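Local atomic coordinates of translocator protein BipD (Burkholderia pseudomallei, PDB entry 3NFT), a protein that is required for invasion of epithelial cells, survival within host cells and escape from endocytic vesicles, and probably regulates secretion of the effectors BipB and BipC. Residues A141-V144 and E145-K149; A182-Q185 and Q186-H190; K207-G210 and D211-I215; I223-D226 and K227-M231. One frame throughout, in Å; residues are numbered along the deposited sequence.

Contact 1: residues A141-V144 and E145-K149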
ATOM      1  N   ALA A 141       9.925 -18.926  -0.195  1.00 14.35           N
ATOM      2  CA  ALA A 141      10.988 -19.652  -0.836  1.00 15.49           C
ATOM      3  C   ALA A 141      11.943 -20.225   0.214  1.00 14.16           C
ATOM      4  O   ALA A 141      12.372 -21.370   0.112  1.00 14.69           O
ATOM      5  CB  ALA A 141      11.748 -18.741  -1.828  1.00 16.49           C
ATOM      6  N   THR A 142      12.318 -19.417   1.205  1.00 13.79           N
ATOM      7  CA  THR A 142      13.260 -19.870   2.225  1.00 14.74           C
ATOM      8  C   THR A 142      12.637 -20.987   3.057  1.00 13.70           C
ATOM      9  O   THR A 142      13.267 -21.998   3.338  1.00 13.41           O
ATOM     10  CB  THR A 142      13.640 -18.711   3.150  1.00 16.31           C
ATOM     11  OG1 THR A 142      14.238 -17.673   2.372  1.00 20.33           O
ATOM     12  CG2 THR A 142      14.626 -19.201   4.197  1.00 19.17           C
ATOM     13  N   ILE A 143      11.380 -20.802   3.452  1.00 12.35           N
ATOM     14  CA  ILE A 143      10.699 -21.800   4.269  1.00 12.51           C
ATOM     15  C   ILE A 143      10.515 -23.103   3.501  1.00 11.76           C
ATOM     16  O   ILE A 143      10.793 -24.187   4.007  1.00 10.72           O
ATOM     17  CB  ILE A 143       9.325 -21.299   4.717  1.00 13.68           C
ATOM     18  CG1 ILE A 143       9.476 -20.067   5.605  1.00 16.18           C
ATOM     19  CG2 ILE A 143       8.524 -22.397   5.433  1.00 14.11           C
ATOM     20  CD1 ILE A 143       8.204 -19.300   5.768  1.00 20.86           C
ATOM     21  N   VAL A 144      10.024 -23.001   2.264  1.00 10.99           N
ATOM     22  CA  VAL A 144       9.836 -24.223   1.481  1.00 12.01           C
ATOM     23  C   VAL A 144      11.145 -24.935   1.147  1.00 11.61           C
ATOM     24  O   VAL A 144      11.186 -26.157   1.210  1.00 12.83           O
ATOM     25  CB  VAL A 144       8.968 -23.957   0.246  1.00 10.81           C
ATOM     26  CG1 VAL A 144       8.936 -25.191  -0.656  1.00 12.17           C
ATOM     27  CG2 VAL A 144       7.574 -23.572   0.720  1.00 12.81           C
ATOM     28  N   GLU A 145      12.212 -24.189   0.833  1.00 12.43           N
ATOM     29  CA  GLU A 145      13.557 -24.777   0.631  1.00 13.52           C
ATOM     30  C   GLU A 145      13.991 -25.562   1.854  1.00 12.80           C
ATOM     31  O   GLU A 145      14.414 -26.699   1.750  1.00 12.85           O
ATOM     32  CB  GLU A 145      14.618 -23.690   0.382  1.00 15.91           C
ATOM     33  CG  GLU A 145      16.126 -24.092   0.659  1.00 20.64           C
ATOM     34  CD  GLU A 145      16.688 -25.050  -0.350  1.00 26.95           C
ATOM     35  OE1 GLU A 145      17.850 -25.498  -0.189  1.00 29.28           O
ATOM     36  OE2 GLU A 145      15.973 -25.345  -1.324  1.00 29.83           O
ATOM     37  N   GLY A 146      13.868 -24.945   3.015  1.00 12.28           N
ATOM     38  CA  GLY A 146      14.321 -25.591   4.249  1.00 11.10           C
ATOM     39  C   GLY A 146      13.495 -26.805   4.608  1.00 10.42           C
ATOM     40  O   GLY A 146      14.011 -27.863   4.988  1.00 10.72           O
ATOM     41  N   LEU A 147      12.185 -26.668   4.511  1.00 10.05           N
ATOM     42  CA  LEU A 147      11.324 -27.792   4.826  1.00 10.97           C
ATOM     43  C   LEU A 147      11.527 -28.934   3.825  1.00  9.46           C
ATOM     44  O   LEU A 147      11.437 -30.096   4.192  1.00  9.91           O
ATOM     45  CB  LEU A 147       9.870 -27.363   4.938  1.00 12.98           C
ATOM     46  CG  LEU A 147       9.421 -26.899   6.342  1.00 17.42           C
ATOM     47  CD1 LEU A 147       9.311 -28.045   7.332  1.00 20.90           C
ATOM     48  CD2 LEU A 147      10.344 -25.822   6.937  1.00 20.29           C
ATOM     49  N   THR A 148      11.797 -28.601   2.568  1.00  9.35           N
ATOM     50  CA  THR A 148      12.022 -29.651   1.590  1.00  8.74           C
ATOM     51  C   THR A 148      13.370 -30.332   1.833  1.00  8.74           C
ATOM     52  O   THR A 148      13.510 -31.534   1.649  1.00  9.60           O
ATOM     53  CB  THR A 148      11.899 -29.127   0.143  1.00  9.13           C
ATOM     54  OG1 THR A 148      10.592 -28.535  -0.023  1.00 11.55           O
ATOM     55  CG2 THR A 148      12.094 -30.256  -0.873  1.00 10.59           C
ATOM     56  N   LYS A 149      14.372 -29.562   2.257  1.00  9.33           N
ATOM     57  CA  LYS A 149      15.621 -30.183   2.661  1.00 10.12           C
ATOM     58  C   LYS A 149      15.446 -31.146   3.831  1.00  9.58           C
ATOM     59  O   LYS A 149      16.005 -32.254   3.854  1.00  9.68           O
ATOM     60  CB  LYS A 149      16.635 -29.098   3.005  1.00 11.93           C
ATOM     61  CG  LYS A 149      17.921 -29.647   3.507  1.00 17.26           C
ATOM     62  CD  LYS A 149      18.724 -30.419   2.491  1.00 24.39           C
ATOM     63  CE  LYS A 149      20.185 -30.508   2.964  1.00 26.93           C
ATOM     64  NZ  LYS A 149      20.940 -31.567   2.284  1.00 32.26           N
TER
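V144 O is gripped by two donors of T148, the backbone N at 2.9 Å and the hydroxyl OG1 at 2.7 Å, in a turn of the long helix 121-160, part of the predicted coiled coil. The two donors arrive from opposite faces of the carbonyl plane. T148 OG1 stands beside its own backbone N (chi1 -57°), which turns the hydroxyl back towards the preceding turn; threonine thus keeps a polar group in a buried place by giving it a backbone partner. The carbonyl oxygens of A141, T142 and I143 accept the N-H groups of E145, G146 and L147, the ordinary i to i+4 ladder. E145 bends at its second torsion and carries its carboxylate away from this turn to a salt bridge with R82 on helix 76-103. On another side of the helix the branched apolar residues take over. I143 and L147 run alongside each other, with I143 CG2 4.2 Å from L147 CD2. Around them, I143 packs on W205, L147 on L268 and M194, and V144 on V85 of helix 76-103 and Y272 of helix 244-295. V144 completes the turn, its CG1 lying 3.8 Å from T148 OG1.

Contact 2: residues A182-Q185 and Q186-H190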
ATOM      1  N   ALA A 182      21.449 -43.804  15.584  1.00 12.75           N
ATOM      2  CA  ALA A 182      22.524 -42.880  15.284  1.00 13.14           C
ATOM      3  C   ALA A 182      22.263 -42.121  13.968  1.00 12.72           C
ATOM      4  O   ALA A 182      22.543 -40.911  13.858  1.00 14.20           O
ATOM      5  CB  ALA A 182      23.905 -43.616  15.247  1.00 14.28           C
ATOM      6  N   LEU A 183      21.766 -42.839  12.963  1.00 11.91           N
ATOM      7  CA  LEU A 183      21.403 -42.197  11.696  1.00 11.78           C
ATOM      8  C   LEU A 183      20.325 -41.132  11.903  1.00 11.10           C
ATOM      9  O   LEU A 183      20.424 -40.024  11.384  1.00 11.90           O
ATOM     10  CB  LEU A 183      20.942 -43.249  10.668  1.00 12.44           C
ATOM     11  CG  LEU A 183      21.987 -44.182  10.097  1.00 14.46           C
ATOM     12  CD1 LEU A 183      21.304 -45.299   9.280  1.00 16.92           C
ATOM     13  CD2 LEU A 183      22.943 -43.415   9.200  1.00 18.04           C
ATOM     14  N   ILE A 184      19.288 -41.472  12.664  1.00 10.69           N
ATOM     15  CA  ILE A 184      18.215 -40.537  12.942  1.00 10.51           C
ATOM     16  C   ILE A 184      18.717 -39.341  13.731  1.00 10.39           C
ATOM     17  O   ILE A 184      18.338 -38.210  13.469  1.00 11.08           O
ATOM     18  CB  ILE A 184      16.998 -41.215  13.595  1.00 10.15           C
ATOM     19  CG1 ILE A 184      16.393 -42.257  12.624  1.00 11.49           C
ATOM     20  CG2 ILE A 184      15.926 -40.177  13.990  1.00 11.89           C
ATOM     21  CD1 ILE A 184      15.381 -43.167  13.197  1.00 12.55           C
ATOM     22  N   GLN A 185      19.553 -39.580  14.738  1.00 11.56           N
ATOM     23  CA  GLN A 185      20.067 -38.480  15.502  1.00 13.23           C
ATOM     24  C   GLN A 185      20.881 -37.517  14.648  1.00 13.66           C
ATOM     25  O   GLN A 185      20.851 -36.293  14.861  1.00 13.82           O
ATOM     26  CB  GLN A 185      20.889 -39.033  16.671  1.00 13.72           C
ATOM     27  CG  GLN A 185      21.265 -37.951  17.696  1.00 15.13           C
ATOM     28  CD  GLN A 185      20.055 -37.384  18.415  1.00 17.00           C
ATOM     29  OE1 GLN A 185      19.240 -38.137  18.966  1.00 21.25           O
ATOM     30  NE2 GLN A 185      19.910 -36.046  18.394  1.00 17.74           N
ATOM     31  N   GLN A 186      21.592 -38.050  13.657  1.00 14.19           N
ATOM     32  CA  GLN A 186      22.353 -37.222  12.703  1.00 17.09           C
ATOM     33  C   GLN A 186      21.434 -36.247  11.957  1.00 15.49           C
ATOM     34  O   GLN A 186      21.754 -35.092  11.748  1.00 15.68           O
ATOM     35  CB  GLN A 186      23.102 -38.139  11.768  1.00 18.93           C
ATOM     36  CG  GLN A 186      24.113 -37.544  10.877  1.00 25.69           C
ATOM     37  CD  GLN A 186      24.995 -38.619  10.225  1.00 32.12           C
ATOM     38  OE1 GLN A 186      24.505 -39.576   9.595  1.00 34.24           O
ATOM     39  NE2 GLN A 186      26.314 -38.463  10.379  1.00 35.75           N
ATOM     40  N   VAL A 187      20.254 -36.714  11.583  1.00 13.70           N
ATOM     41  CA  VAL A 187      19.274 -35.826  10.999  1.00 13.33           C
ATOM     42  C   VAL A 187      18.801 -34.760  11.985  1.00 13.18           C
ATOM     43  O   VAL A 187      18.723 -33.600  11.666  1.00 14.43           O
ATOM     44  CB  VAL A 187      18.076 -36.628  10.436  1.00 13.18           C
ATOM     45  CG1 VAL A 187      16.987 -35.670   9.911  1.00 13.49           C
ATOM     46  CG2 VAL A 187      18.590 -37.601   9.358  1.00 15.09           C
ATOM     47  N   ILE A 188      18.448 -35.170  13.186  1.00 13.21           N
ATOM     48  CA  ILE A 188      17.953 -34.231  14.194  1.00 13.07           C
ATOM     49  C   ILE A 188      19.006 -33.140  14.435  1.00 13.95           C
ATOM     50  O   ILE A 188      18.682 -31.943  14.533  1.00 14.88           O
ATOM     51  CB  ILE A 188      17.617 -34.979  15.518  1.00 12.90           C
ATOM     52  CG1 ILE A 188      16.410 -35.907  15.360  1.00 13.62           C
ATOM     53  CG2 ILE A 188      17.377 -33.968  16.680  1.00 13.32           C
ATOM     54  CD1 ILE A 188      16.107 -36.779  16.580  1.00 14.65           C
ATOM     55  N   ASP A 189      20.259 -33.565  14.511  1.00 14.90           N
ATOM     56  CA  ASP A 189      21.361 -32.646  14.800  1.00 15.77           C
ATOM     57  C   ASP A 189      21.645 -31.644  13.715  1.00 16.76           C
ATOM     58  O   ASP A 189      22.284 -30.627  13.959  1.00 18.60           O
ATOM     59  CB  ASP A 189      22.656 -33.416  15.084  1.00 15.49           C
ATOM     60  CG  ASP A 189      22.623 -34.129  16.416  1.00 17.13           C
ATOM     61  OD1 ASP A 189      23.473 -35.000  16.614  1.00 20.53           O
ATOM     62  OD2 ASP A 189      21.728 -33.854  17.239  1.00 19.26           O
ATOM     63  N   HIS A 190      21.172 -31.899  12.499  1.00 16.34           N
ATOM     64  CA  HIS A 190      21.490 -31.015  11.396  1.00 17.78           C
ATOM     65  C   HIS A 190      20.268 -30.454  10.700  1.00 16.22           C
ATOM     66  O   HIS A 190      20.337 -30.031   9.540  1.00 17.66           O
ATOM     67  CB  HIS A 190      22.422 -31.735  10.437  1.00 18.79           C
ATOM     68  CG  HIS A 190      23.724 -32.125  11.072  1.00 21.92           C
ATOM     69  ND1 HIS A 190      24.781 -31.247  11.197  1.00 25.70           N
ATOM     70  CD2 HIS A 190      24.133 -33.289  11.626  1.00 24.50           C
ATOM     71  CE1 HIS A 190      25.790 -31.859  11.796  1.00 27.00           C
ATOM     72  NE2 HIS A 190      25.425 -33.098  12.065  1.00 28.16           N
TER
HETATM   73  O   HOH W   1      21.828 -39.861   9.032  1.00 30.43           O
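Q185 and D189 form an i to i+4 pair on the last turns of helix 177-189, and the glutamine makes this contact with nearly its whole length. Its CB is 3.2 Å from Q186 N, as the backbone dictates. CG, placed opposite the backbone N and beside the carbonyl carbon (chi1 -169°), is thereby brought 3.8 Å from D189 OD1. There the chain bends, and CD swings the amide across the aspartate. NE2 donates to D189 OD2 at 3.1 Å with a fairly straight N-H...O angle of 164°. The acceptor lies in the amide plane, whereas NE2 stands above the carboxylate plane; the two planes are 46° apart. NE2 also brushes I188 CG2 at 3.7 Å. A long, jointed glutamine suits this spot, since its amide has both a donor and an acceptor: NE2 gives to the D189 carboxylate while OE1 accepts from R232 NH1 of helix 226-233. Q185 O also accepts the backbone N-H of D189. On another side of the turn a water donates to both L183 O and Q186 OE1, the latter at 2.8 Å, tying the extended glutamine to the backbone. The apolar residues face the rest of the fold: L183 and V187 rest on V157 of helix 121-160, while V187 and I188 meet L228 of helix 226-233.

Contact 3: residues K207-G210 and D211-I215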
ATOM      1  N   LYS A 207       1.143 -18.366  13.047  1.00 15.06           N
ATOM      2  CA  LYS A 207      -0.195 -18.882  12.706  1.00 16.00           C
ATOM      3  C   LYS A 207      -0.196 -19.567  11.348  1.00 16.15           C
ATOM      4  O   LYS A 207      -0.785 -20.638  11.199  1.00 17.16           O
ATOM      5  CB  LYS A 207      -1.248 -17.782  12.714  1.00 16.57           C
ATOM      6  CG  LYS A 207      -1.593 -17.255  14.091  1.00 18.57           C
ATOM      7  CD  LYS A 207      -2.742 -16.260  14.024  1.00 22.67           C
ATOM      8  CE  LYS A 207      -3.051 -15.638  15.385  1.00 25.37           C
ATOM      9  NZ  LYS A 207      -4.102 -14.572  15.256  1.00 28.95           N
ATOM     10  N   GLU A 208       0.477 -18.950  10.388  1.00 15.46           N
ATOM     11  CA  GLU A 208       0.510 -19.455   9.005  1.00 15.94           C
ATOM     12  C   GLU A 208       1.180 -20.827   8.939  1.00 15.47           C
ATOM     13  O   GLU A 208       0.694 -21.738   8.248  1.00 16.29           O
ATOM     14  CB  GLU A 208       1.257 -18.453   8.117  1.00 16.77           C
ATOM     15  CG  GLU A 208       1.503 -18.938   6.685  1.00 20.55           C
ATOM     16  CD  GLU A 208       0.417 -18.559   5.700  1.00 24.48           C
ATOM     17  OE1 GLU A 208      -0.534 -17.805   6.036  1.00 24.20           O
ATOM     18  OE2 GLU A 208       0.552 -19.025   4.543  1.00 25.76           O
ATOM     19  N   LEU A 209       2.300 -21.000   9.641  1.00 14.69           N
ATOM     20  CA  LEU A 209       3.101 -22.211   9.474  1.00 15.12           C
ATOM     21  C   LEU A 209       2.683 -23.376  10.362  1.00 16.65           C
ATOM     22  O   LEU A 209       2.900 -24.540   9.993  1.00 18.34           O
ATOM     23  CB  LEU A 209       4.578 -21.906   9.630  1.00 14.28           C
ATOM     24  CG  LEU A 209       5.131 -20.888   8.608  1.00 14.80           C
ATOM     25  CD1 LEU A 209       6.610 -20.688   8.800  1.00 14.52           C
ATOM     26  CD2 LEU A 209       4.874 -21.330   7.129  1.00 16.91           C
ATOM     27  N   GLY A 210       2.103 -23.065  11.520  1.00 17.27           N
ATOM     28  CA  GLY A 210       1.670 -24.085  12.458  1.00 18.31           C
ATOM     29  C   GLY A 210       2.797 -24.695  13.262  1.00 19.01           C
ATOM     30  O   GLY A 210       3.945 -24.267  13.175  1.00 18.50           O
ATOM     31  N   ASP A 211       2.471 -25.711  14.049  1.00 20.41           N
ATOM     32  CA  ASP A 211       3.407 -26.178  15.047  1.00 20.87           C
ATOM     33  C   ASP A 211       4.366 -27.261  14.576  1.00 19.37           C
ATOM     34  O   ASP A 211       5.070 -27.833  15.386  1.00 20.03           O
ATOM     35  CB  ASP A 211       2.695 -26.565  16.355  1.00 22.37           C
ATOM     36  CG  ASP A 211       1.738 -27.695  16.203  1.00 25.93           C
ATOM     37  OD1 ASP A 211       1.738 -28.354  15.146  1.00 26.97           O
ATOM     38  OD2 ASP A 211       0.973 -27.932  17.187  1.00 30.53           O
ATOM     39  N   ALA A 212       4.444 -27.517  13.265  1.00 17.32           N
ATOM     40  CA  ALA A 212       5.537 -28.322  12.748  1.00 15.90           C
ATOM     41  C   ALA A 212       6.851 -27.522  12.806  1.00 15.04           C
ATOM     42  O   ALA A 212       7.917 -28.097  12.652  1.00 14.80           O
ATOM     43  CB  ALA A 212       5.261 -28.796  11.336  1.00 16.22           C
ATOM     44  N   VAL A 213       6.753 -26.196  12.998  1.00 13.68           N
ATOM     45  CA  VAL A 213       7.926 -25.337  13.170  1.00 14.30           C
ATOM     46  C   VAL A 213       7.760 -24.497  14.412  1.00 15.23           C
ATOM     47  O   VAL A 213       6.663 -24.406  14.957  1.00 15.48           O
ATOM     48  CB  VAL A 213       8.184 -24.414  11.975  1.00 13.81           C
ATOM     49  CG1 VAL A 213       8.365 -25.264  10.697  1.00 16.52           C
ATOM     50  CG2 VAL A 213       7.042 -23.385  11.828  1.00 14.58           C
ATOM     51  N   SER A 214       8.882 -23.937  14.861  1.00 16.72           N
ATOM     52  CA  SER A 214       8.895 -22.913  15.877  1.00 18.11           C
ATOM     53  C   SER A 214       9.543 -21.694  15.276  1.00 17.95           C
ATOM     54  O   SER A 214      10.451 -21.817  14.455  1.00 18.69           O
ATOM     55  CB  SER A 214       9.693 -23.407  17.088  1.00 18.80           C
ATOM     56  OG  SER A 214       9.025 -24.490  17.680  1.00 23.21           O
ATOM     57  N   ILE A 215       9.064 -20.512  15.652  1.00 17.54           N
ATOM     58  CA  ILE A 215       9.642 -19.269  15.173  1.00 17.11           C
ATOM     59  C   ILE A 215      10.014 -18.417  16.370  1.00 18.67           C
ATOM     60  O   ILE A 215       9.181 -18.158  17.248  1.00 18.88           O
ATOM     61  CB  ILE A 215       8.684 -18.470  14.269  1.00 16.85           C
ATOM     62  CG1 ILE A 215       8.034 -19.402  13.255  1.00 15.99           C
ATOM     63  CG2 ILE A 215       9.437 -17.347  13.556  1.00 17.10           C
ATOM     64  CD1 ILE A 215       7.113 -18.682  12.273  1.00 15.12           C
TER
HETATM   65  O   HOH W   2       2.649 -26.991  10.998  1.00 20.51           O
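The flat carbonyl group of G210 accepts V213 N in a weak bond of 3.4 Å that closes a type I beta turn, and the methyl V213 CG2 lies 3.5 Å from the same G210 O. One residue earlier, at the end of helix 202-209, L209 O accepts a hydrogen bond from a water at 2.7 Å; that water in turn accepts from A212 N at 2.9 Å, so the helix end and the turn are bridged by solvent. Glycine suits position 210 because the chain leaves the helix there with positive phi (77°), a conformation that costs little without a side chain. Inside the bend the apolar side chains close up. V213 CG2, held between its backbone N and carbonyl carbon, reaches L209 CB at 3.6 Å, and L209 CD1 meets I215 CD1 at 4.0 Å, the two side chains crossing at about a right angle. V213 and I215 both point from strand 213-215 towards L209. That strand is an outer member of a three-stranded antiparallel sheet, paired with strand 220-223, where both residues pack on V221; I215 also touches W205 and I202 of helix 202-209.

Contact 4: residues I223-D226 and K227-M231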
ATOM      1  N   ILE A 223      12.694 -26.446  12.820  1.00 13.83           N
ATOM      2  CA  ILE A 223      11.800 -27.553  12.558  1.00 13.18           C
ATOM      3  C   ILE A 223      11.634 -28.371  13.826  1.00 12.41           C
ATOM      4  O   ILE A 223      12.635 -28.768  14.454  1.00 13.10           O
ATOM      5  CB  ILE A 223      12.363 -28.405  11.429  1.00 13.44           C
ATOM      6  CG1 ILE A 223      12.504 -27.546  10.161  1.00 16.24           C
ATOM      7  CG2 ILE A 223      11.510 -29.640  11.192  1.00 13.66           C
ATOM      8  CD1 ILE A 223      13.275 -28.213   9.126  1.00 16.58           C
ATOM      9  N   ASN A 224      10.389 -28.604  14.223  1.00 12.17           N
ATOM     10  CA  ASN A 224      10.092 -29.381  15.428  1.00 12.45           C
ATOM     11  C   ASN A 224      10.570 -30.831  15.196  1.00 12.36           C
ATOM     12  O   ASN A 224      10.087 -31.500  14.264  1.00 11.83           O
ATOM     13  CB  ASN A 224       8.576 -29.318  15.704  1.00 14.05           C
ATOM     14  CG  ASN A 224       8.168 -29.987  16.972  1.00 16.36           C
ATOM     15  OD1 ASN A 224       8.903 -30.799  17.550  1.00 18.95           O
ATOM     16  ND2 ASN A 224       6.939 -29.662  17.426  1.00 19.29           N
ATOM     17  N   PRO A 225      11.499 -31.326  16.044  1.00 12.14           N
ATOM     18  CA  PRO A 225      12.033 -32.663  15.860  1.00 12.28           C
ATOM     19  C   PRO A 225      11.185 -33.795  16.456  1.00 12.00           C
ATOM     20  O   PRO A 225      11.635 -34.930  16.527  1.00 12.62           O
ATOM     21  CB  PRO A 225      13.378 -32.589  16.552  1.00 12.59           C
ATOM     22  CG  PRO A 225      13.117 -31.635  17.684  1.00 12.63           C
ATOM     23  CD  PRO A 225      12.156 -30.609  17.154  1.00 12.11           C
ATOM     24  N   ASP A 226       9.962 -33.493  16.859  1.00 13.06           N
ATOM     25  CA  ASP A 226       9.175 -34.431  17.654  1.00 13.87           C
ATOM     26  C   ASP A 226       8.928 -35.772  16.938  1.00 13.39           C
ATOM     27  O   ASP A 226       9.059 -36.834  17.537  1.00 12.64           O
ATOM     28  CB  ASP A 226       7.845 -33.835  18.155  1.00 14.63           C
ATOM     29  CG  ASP A 226       6.908 -33.330  17.038  1.00 16.35           C
ATOM     30  OD1 ASP A 226       5.727 -33.124  17.372  1.00 19.93           O
ATOM     31  OD2 ASP A 226       7.327 -33.064  15.895  1.00 18.86           O
ATOM     32  N   LYS A 227       8.628 -35.740  15.641  1.00 12.72           N
ATOM     33  CA  LYS A 227       8.362 -37.008  14.948  1.00 12.53           C
ATOM     34  C   LYS A 227       9.652 -37.825  14.802  1.00 12.13           C
ATOM     35  O   LYS A 227       9.637 -39.040  14.940  1.00 12.24           O
ATOM     36  CB  LYS A 227       7.700 -36.761  13.577  1.00 12.12           C
ATOM     37  CG  LYS A 227       6.265 -36.287  13.699  1.00 14.85           C
ATOM     38  CD  LYS A 227       6.043 -34.837  13.388  1.00 16.66           C
ATOM     39  CE  LYS A 227       4.633 -34.376  13.770  1.00 17.67           C
ATOM     40  NZ  LYS A 227       4.233 -32.999  13.311  1.00 18.64           N
ATOM     41  N   LEU A 228      10.767 -37.156  14.510  1.00 10.84           N
ATOM     42  CA  LEU A 228      12.043 -37.857  14.422  1.00 11.41           C
ATOM     43  C   LEU A 228      12.436 -38.478  15.759  1.00 11.36           C
ATOM     44  O   LEU A 228      12.979 -39.566  15.796  1.00 12.30           O
ATOM     45  CB  LEU A 228      13.138 -36.917  13.935  1.00 11.39           C
ATOM     46  CG  LEU A 228      13.075 -36.508  12.456  1.00 11.16           C
ATOM     47  CD1 LEU A 228      14.051 -35.368  12.169  1.00 13.40           C
ATOM     48  CD2 LEU A 228      13.280 -37.731  11.570  1.00 14.42           C
ATOM     49  N   ILE A 229      12.189 -37.747  16.846  1.00 11.86           N
ATOM     50  CA  ILE A 229      12.422 -38.272  18.206  1.00 13.15           C
ATOM     51  C   ILE A 229      11.578 -39.515  18.483  1.00 13.20           C
ATOM     52  O   ILE A 229      12.076 -40.517  18.985  1.00 14.17           O
ATOM     53  CB  ILE A 229      12.150 -37.179  19.229  1.00 13.54           C
ATOM     54  CG1 ILE A 229      13.259 -36.130  19.133  1.00 15.15           C
ATOM     55  CG2 ILE A 229      12.022 -37.814  20.640  1.00 15.14           C
ATOM     56  CD1 ILE A 229      13.013 -34.853  19.971  1.00 15.65           C
ATOM     57  N   LYS A 230      10.315 -39.477  18.093  1.00 13.78           N
ATOM     58  CA  LYS A 230       9.423 -40.622  18.286  1.00 13.73           C
ATOM     59  C   LYS A 230       9.921 -41.811  17.469  1.00 12.37           C
ATOM     60  O   LYS A 230       9.933 -42.938  17.944  1.00 13.96           O
ATOM     61  CB  LYS A 230       7.951 -40.279  17.983  1.00 15.61           C
ATOM     62  CG  LYS A 230       7.305 -39.453  19.076  1.00 19.92           C
ATOM     63  CD  LYS A 230       5.939 -38.970  18.724  1.00 25.41           C
ATOM     64  CE  LYS A 230       5.407 -37.999  19.790  1.00 28.76           C
ATOM     65  NZ  LYS A 230       5.630 -38.480  21.178  1.00 32.27           N
ATOM     66  N   MET A 231      10.366 -41.552  16.233  1.00 11.83           N
ATOM     67  CA  MET A 231      10.964 -42.607  15.405  1.00 11.04           C
ATOM     68  C   MET A 231      12.222 -43.188  16.066  1.00 11.32           C
ATOM     69  O   MET A 231      12.368 -44.393  16.211  1.00 12.00           O
ATOM     70  CB  MET A 231      11.312 -42.040  14.030  1.00 12.28           C
ATOM     71  CG  MET A 231      10.143 -41.798  13.113  1.00 14.22           C
ATOM     72  SD  MET A 231      10.767 -40.965  11.631  1.00 21.21           S
ATOM     73  CE  MET A 231       9.680 -41.561  10.384  1.00 21.40           C
TER
HETATM   74  O   HOH W   3      10.196 -34.207  13.317  1.00 13.23           O
HETATM   75  O   HOH W   4       6.212 -31.476  14.137  1.00 22.07           O
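P225 and I229 are the compact part of this contact, at the start of helix 226-233, where P225 is the N-cap residue and N224 forms an Asx turn. The proline ring and the isoleucine branch extend in the same direction, flank to flank, with P225 CG 3.9 Å from I229 CD1. I229 CG1 passes 3.3 Å from P225 O, the same oxygen that accepts I229 N at 2.9 Å, nearly along the C=O axis. Proline fits before a helix because N-H groups at a helix start have no carbonyl a turn earlier to bond to, so its missing N-H costs nothing. In the Asx turn, N224 OD1 accepts D226 N from above the amide plane, which secures the bend into the first turn. L228 belongs to the packed side as well, buried against Y150 and V154 of helix 121-160.

The polar side is more solvated, with water bridging the charged groups. D226 CG sits between its own backbone N and carbonyl carbon (chi1 58°), a setting that brings D226 OD2 to the N-H of the next residue, K227, for a weak bond of 3.0 Å. The lysine chain runs alongside the carboxylate, with K227 CD 3.3 Å from D226 OD2, but its NZ stays beyond salt-bridge distance of the aspartate. A long lysine instead reaches D264 of helix 244-295, and a water accepts from its NZ while donating to D226 OD2. A second water joins the loop to the helix start: it donates to N224 O at 2.9 Å and accepts from L228 N at 3.2 Å.

The centre of contact 1 lies about 5 Å from the centre of the chain, and the other three lie farther out. Contact 1 touches contact 3 where I143 CD1 meets L209 CD1 at 3.7 Å, and contact 4 where L147 CD2 meets I223 CG1 at 4.2 Å. Contacts 3 and 4 are joined by a probable hydrogen bond of 3.0 Å between A212 O and N224 N, which continues the pairing of strands 213-215 and 220-223 past their ends. Contacts 2 and 4, centres about 10 Å apart, bring helix 177-189 against helix 226-233, with I188 CD1 3.9 Å from I229 CG1. Contacts 2 and 3 do not touch, their nearest atoms being about 12 Å apart.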